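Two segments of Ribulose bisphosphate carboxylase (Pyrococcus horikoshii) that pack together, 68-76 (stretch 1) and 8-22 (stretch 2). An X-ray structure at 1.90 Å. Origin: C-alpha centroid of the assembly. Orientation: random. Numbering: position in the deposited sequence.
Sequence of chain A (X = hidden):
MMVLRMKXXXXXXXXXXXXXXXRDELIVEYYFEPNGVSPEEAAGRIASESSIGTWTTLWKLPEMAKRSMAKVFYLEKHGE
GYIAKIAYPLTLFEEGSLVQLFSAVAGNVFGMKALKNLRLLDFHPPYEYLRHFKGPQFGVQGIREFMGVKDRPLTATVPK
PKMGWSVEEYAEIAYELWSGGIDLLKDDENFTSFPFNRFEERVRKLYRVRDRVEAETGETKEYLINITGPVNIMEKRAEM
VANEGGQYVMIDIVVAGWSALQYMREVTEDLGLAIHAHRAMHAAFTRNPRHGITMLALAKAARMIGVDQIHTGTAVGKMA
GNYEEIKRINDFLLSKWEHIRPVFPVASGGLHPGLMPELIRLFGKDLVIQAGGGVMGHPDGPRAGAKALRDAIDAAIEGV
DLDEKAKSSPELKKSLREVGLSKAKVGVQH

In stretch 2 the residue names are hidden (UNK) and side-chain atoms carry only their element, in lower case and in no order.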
# COMPACT_ATOMS: atom_id res chain seq x y z
N SER A 68 -12.68 16.10 -39.38
CA SER A 68 -13.16 14.90 -38.75
C SER A 68 -14.29 14.23 -39.57
O SER A 68 -14.89 13.31 -39.09
CB SER A 68 -13.64 15.19 -37.32
OG SER A 68 -12.63 15.79 -36.48
N MET A 69 -14.57 14.68 -40.79
CA MET A 69 -15.68 14.15 -41.60
C MET A 69 -15.36 12.85 -42.25
O MET A 69 -14.32 12.75 -42.88
CB MET A 69 -15.97 15.06 -42.77
CG MET A 69 -16.68 16.32 -42.45
SD MET A 69 -16.96 17.19 -44.04
CE MET A 69 -18.48 16.47 -44.64
N ALA A 70 -16.27 11.88 -42.17
CA ALA A 70 -16.12 10.63 -42.90
C ALA A 70 -16.59 10.90 -44.34
O ALA A 70 -17.31 11.86 -44.60
CB ALA A 70 -16.92 9.53 -42.26
N LYS A 71 -16.10 10.12 -45.29
CA LYS A 71 -16.46 10.31 -46.70
C LYS A 71 -16.84 9.00 -47.35
O LYS A 71 -16.06 8.04 -47.31
CB LYS A 71 -15.30 10.94 -47.46
CG LYS A 71 -15.22 12.48 -47.32
CD LYS A 71 -16.09 13.26 -48.35
CE LYS A 71 -16.25 14.77 -47.98
NZ LYS A 71 -16.45 14.97 -46.46
N VAL A 72 -18.01 8.95 -47.98
CA VAL A 72 -18.42 7.79 -48.78
C VAL A 72 -17.69 7.88 -50.10
O VAL A 72 -17.91 8.82 -50.85
CB VAL A 72 -19.94 7.75 -49.07
CG1 VAL A 72 -20.28 6.49 -49.87
CG2 VAL A 72 -20.75 7.84 -47.78
N PHE A 73 -16.82 6.91 -50.39
CA PHE A 73 -16.02 6.94 -51.60
C PHE A 73 -16.33 5.82 -52.62
O PHE A 73 -15.86 5.88 -53.79
CB PHE A 73 -14.54 6.95 -51.22
CG PHE A 73 -14.02 5.64 -50.70
CD1 PHE A 73 -13.51 4.68 -51.57
CD2 PHE A 73 -14.01 5.38 -49.32
CE1 PHE A 73 -13.01 3.47 -51.10
CE2 PHE A 73 -13.50 4.17 -48.82
CZ PHE A 73 -12.99 3.21 -49.70
N TYR A 74 -17.11 4.84 -52.18
CA TYR A 74 -17.58 3.73 -53.01
C TYR A 74 -19.05 3.47 -52.72
O TYR A 74 -19.46 3.40 -51.57
CB TYR A 74 -16.77 2.49 -52.68
CG TYR A 74 -17.22 1.20 -53.33
CD1 TYR A 74 -16.44 0.61 -54.35
CD2 TYR A 74 -18.36 0.54 -52.91
CE1 TYR A 74 -16.81 -0.60 -54.94
CE2 TYR A 74 -18.74 -0.67 -53.48
CZ TYR A 74 -17.96 -1.23 -54.50
OH TYR A 74 -18.33 -2.42 -55.08
N LEU A 75 -19.84 3.31 -53.76
CA LEU A 75 -21.26 3.04 -53.60
C LEU A 75 -21.80 2.29 -54.81
O LEU A 75 -21.84 2.85 -55.89
CB LEU A 75 -22.04 4.34 -53.42
CG LEU A 75 -23.56 4.15 -53.33
CD1 LEU A 75 -23.85 3.23 -52.12
CD2 LEU A 75 -24.33 5.45 -53.21
N GLU A 76 -22.20 1.04 -54.64
CA GLU A 76 -22.69 0.23 -55.75
C GLU A 76 -23.80 -0.70 -55.32
O GLU A 76 -23.88 -1.12 -54.18
CB GLU A 76 -21.57 -0.63 -56.38
CG GLU A 76 -20.29 0.12 -56.78
CD GLU A 76 -20.42 0.97 -58.03
OE1 GLU A 76 -21.51 1.02 -58.66
OE2 GLU A 76 -19.41 1.61 -58.39
N UNK A 8 -24.07 25.08 -42.40
CA UNK A 8 -25.02 24.03 -42.76
C UNK A 8 -24.19 22.85 -43.18
O UNK A 8 -23.15 23.00 -43.80
c UNK A 8 -26.68 25.76 -43.47
c UNK A 8 -27.02 23.40 -44.24
c UNK A 8 -25.98 24.49 -43.89
N UNK A 9 -24.57 21.68 -42.73
CA UNK A 9 -23.92 20.45 -43.13
C UNK A 9 -25.05 19.48 -43.41
O UNK A 9 -26.04 19.46 -42.68
c UNK A 9 -21.19 18.94 -43.43
c UNK A 9 -23.00 19.96 -42.02
c UNK A 9 -22.23 18.70 -42.37
o UNK A 9 -19.98 18.97 -43.08
o UNK A 9 -21.57 19.08 -44.60
N UNK A 10 -24.95 18.75 -44.51
CA UNK A 10 -26.04 17.89 -44.97
C UNK A 10 -25.51 16.53 -45.42
O UNK A 10 -24.31 16.39 -45.69
c UNK A 10 -26.09 18.77 -47.37
n UNK A 10 -25.40 18.50 -49.50
c UNK A 10 -24.38 20.70 -46.88
c UNK A 10 -24.62 19.51 -48.99
c UNK A 10 -26.84 18.58 -46.08
c UNK A 10 -23.35 21.44 -47.48
c UNK A 10 -23.59 20.26 -49.59
c UNK A 10 -22.97 21.21 -48.83
c UNK A 10 -25.02 19.71 -47.64
c UNK A 10 -26.27 18.07 -48.53
N UNK A 11 -26.39 15.54 -45.52
CA UNK A 11 -25.96 14.15 -45.72
C UNK A 11 -25.14 13.94 -47.00
O UNK A 11 -24.12 13.27 -46.99
c UNK A 11 -27.33 13.07 -43.14
c UNK A 11 -27.95 13.27 -44.37
c UNK A 11 -28.06 13.17 -41.93
c UNK A 11 -29.30 13.60 -44.38
c UNK A 11 -30.05 13.69 -43.18
c UNK A 11 -29.42 13.49 -41.97
o UNK A 11 -30.17 13.60 -40.81
c UNK A 11 -27.17 13.19 -45.67
N UNK A 12 -25.52 14.58 -48.09
CA UNK A 12 -24.88 14.34 -49.37
C UNK A 12 -23.47 14.96 -49.40
O UNK A 12 -22.63 14.59 -50.24
c UNK A 12 -27.83 15.08 -51.96
c UNK A 12 -25.73 14.90 -50.51
c UNK A 12 -27.12 14.32 -50.83
c UNK A 12 -27.02 12.87 -51.19
N UNK A 13 -23.18 15.86 -48.46
CA UNK A 13 -21.86 16.44 -48.40
C UNK A 13 -20.81 15.43 -47.94
O UNK A 13 -19.61 15.61 -48.15
c UNK A 13 -20.59 18.49 -47.70
o UNK A 13 -20.09 18.68 -48.84
c UNK A 13 -21.82 17.63 -47.47
o UNK A 13 -20.06 19.02 -46.70
N UNK A 14 -21.30 14.37 -47.32
CA UNK A 14 -20.46 13.25 -46.91
C UNK A 14 -20.18 12.23 -48.03
O UNK A 14 -19.42 11.27 -47.84
c UNK A 14 -21.10 12.58 -45.71
c UNK A 14 -22.08 15.12 -43.14
c UNK A 14 -22.08 14.35 -44.26
c UNK A 14 -21.10 13.43 -44.48
c UNK A 14 -21.12 14.96 -42.20
c UNK A 14 -20.13 13.27 -43.51
c UNK A 14 -20.16 14.01 -42.37
N UNK A 15 -20.76 12.45 -49.21
CA UNK A 15 -20.60 11.55 -50.36
C UNK A 15 -19.74 12.20 -51.43
O UNK A 15 -20.02 13.30 -51.92
c UNK A 15 -21.96 11.15 -50.95
c UNK A 15 -22.79 10.49 -49.86
c UNK A 15 -21.83 10.21 -52.20
N UNK A 16 -18.65 11.52 -51.75
CA UNK A 16 -17.81 11.89 -52.87
C UNK A 16 -17.21 10.63 -53.47
O UNK A 16 -16.17 10.14 -52.99
o UNK A 16 -14.90 14.08 -53.33
c UNK A 16 -15.79 13.24 -53.57
c UNK A 16 -16.70 12.85 -52.42
o UNK A 16 -15.85 12.72 -54.72
N UNK A 17 -17.84 10.15 -54.54
CA UNK A 17 -17.43 8.91 -55.21
C UNK A 17 -16.13 8.98 -56.02
O UNK A 17 -15.62 7.93 -56.48
c UNK A 17 -19.81 7.98 -55.18
c UNK A 17 -19.43 7.02 -53.99
c UNK A 17 -20.91 7.37 -56.01
c UNK A 17 -18.58 8.33 -56.05
N UNK A 18 -15.55 10.16 -56.16
CA UNK A 18 -14.19 10.31 -56.70
C UNK A 18 -13.08 10.42 -55.62
O UNK A 18 -11.89 10.44 -55.96
c UNK A 18 -14.13 11.52 -57.63
n UNK A 18 -15.10 10.24 -59.44
o UNK A 18 -15.85 12.30 -59.07
c UNK A 18 -15.10 11.39 -58.79
N UNK A 19 -13.45 10.49 -54.35
CA UNK A 19 -12.48 10.60 -53.28
C UNK A 19 -11.60 9.36 -53.22
O UNK A 19 -12.10 8.23 -53.33
c UNK A 19 -11.16 10.12 -48.72
c UNK A 19 -11.46 12.15 -50.61
o UNK A 19 -9.54 11.44 -47.53
c UNK A 19 -12.04 9.98 -49.83
c UNK A 19 -10.56 12.30 -49.54
c UNK A 19 -13.17 10.82 -51.94
c UNK A 19 -10.41 11.28 -48.60
c UNK A 19 -12.21 10.99 -50.76
N UNK A 20 -10.30 9.57 -53.03
CA UNK A 20 -9.33 8.48 -52.94
C UNK A 20 -8.72 8.51 -51.54
O UNK A 20 -7.90 9.36 -51.22
o UNK A 20 -8.20 8.85 -57.60
c UNK A 20 -8.24 8.63 -54.00
c UNK A 20 -7.69 8.64 -56.48
o UNK A 20 -6.46 8.85 -56.23
c UNK A 20 -8.62 8.11 -55.39
N UNK A 21 -9.12 7.58 -50.69
CA UNK A 21 -8.63 7.61 -49.31
C UNK A 21 -7.13 7.38 -49.19
O UNK A 21 -6.59 6.59 -49.93
c UNK A 21 -10.05 6.47 -50.96
c UNK A 21 -10.29 5.83 -49.61
c UNK A 21 -9.41 6.47 -48.60
N UNK A 22 -6.48 8.08 -48.26
CA UNK A 22 -5.09 7.83 -47.87
C UNK A 22 -4.87 6.52 -47.12
O UNK A 22 -5.81 5.97 -46.54
O HOH W 1 -13.24 6.40 -54.99

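Position 8 carries three side-chain carbons, one bearing the other two, and lies out of reach of stretch 1; this is Val-8. At position 9 three carbons run in line and the third bears two oxygens, one of them 3.3 Å from Met-69 CE, which identifies Glu-9. Position 10 has a single carbon followed by fused five- and six-membered rings holding one nitrogen: Trp-10, out of reach. Position 11, a six-carbon ring bearing one oxygen, is Tyr-11, and position 12, four carbons forked at the second, is Leu-12; neither touches stretch 1.

Position 13 has two carbons, the second with two oxygens. It is Asp-13, whose OD1 lies 3.6 Å from Met-69 CE and 2.6 Å from Glu-9 OE1, close enough that one acid group probably holds a proton. Position 14 shows one carbon and a bare six-carbon ring, hence Phe-14. Met-69 CE sits over one ring face, 3.7 Å from the centroid, while Ala-70 O approaches the edge at 3.3 Å from Phe-14 CD1. That carbonyl oxygen is buried by the contact without a polar partner.

Position 15, with three carbons forked at the first, is Val-15. Its CA-to-CB bond points away from stretch 1, yet CG2 still comes within 3.9 Å of Val-72 CG2. Position 16 has two carbons, the second carrying two oxygens: Asp-16, whose CB lies 4.1 Å from Lys-71 CD. Position 17 has four carbons forked at the second; in Leu-17, CD2 reaches Leu-75 CB at 3.8 Å. Position 18 ends in one oxygen and one nitrogen on its second carbon, as in Asn-18, and its backbone N donates to Asp-16 OD2 at 3.0 Å.

Position 19 is a six-carbon ring bearing an oxygen, Tyr-19, with its edge toward Phe-73 CB. Position 20, three carbons ending in two oxygens, is Glu-20, pointing away. At position 21 three carbons close onto the backbone N: Pro-21, whose CG lies over the Phe-73 ring, 3.6 Å from its centroid. Position 22 has no side chain and is Gly-22.

The backbone fixes the register through a single bridge between Val-72 and Val-15. Val-72 N donates to Phe-14 O at 2.7 Å, and Asp-16 N returns a bond to Val-72 O at 2.9 Å. The type I turn from Asp-16 to Tyr-19 then redirects the chain, and water 1 links Tyr-19 O (2.7 Å) with Phe-73 O (2.9 Å). Apolar contacts flank this short pairing, with Met-69 against Phe-14 and Phe-73 against Pro-21.

Stretch 2 8-22: VEWYLDFVDLNYEPG
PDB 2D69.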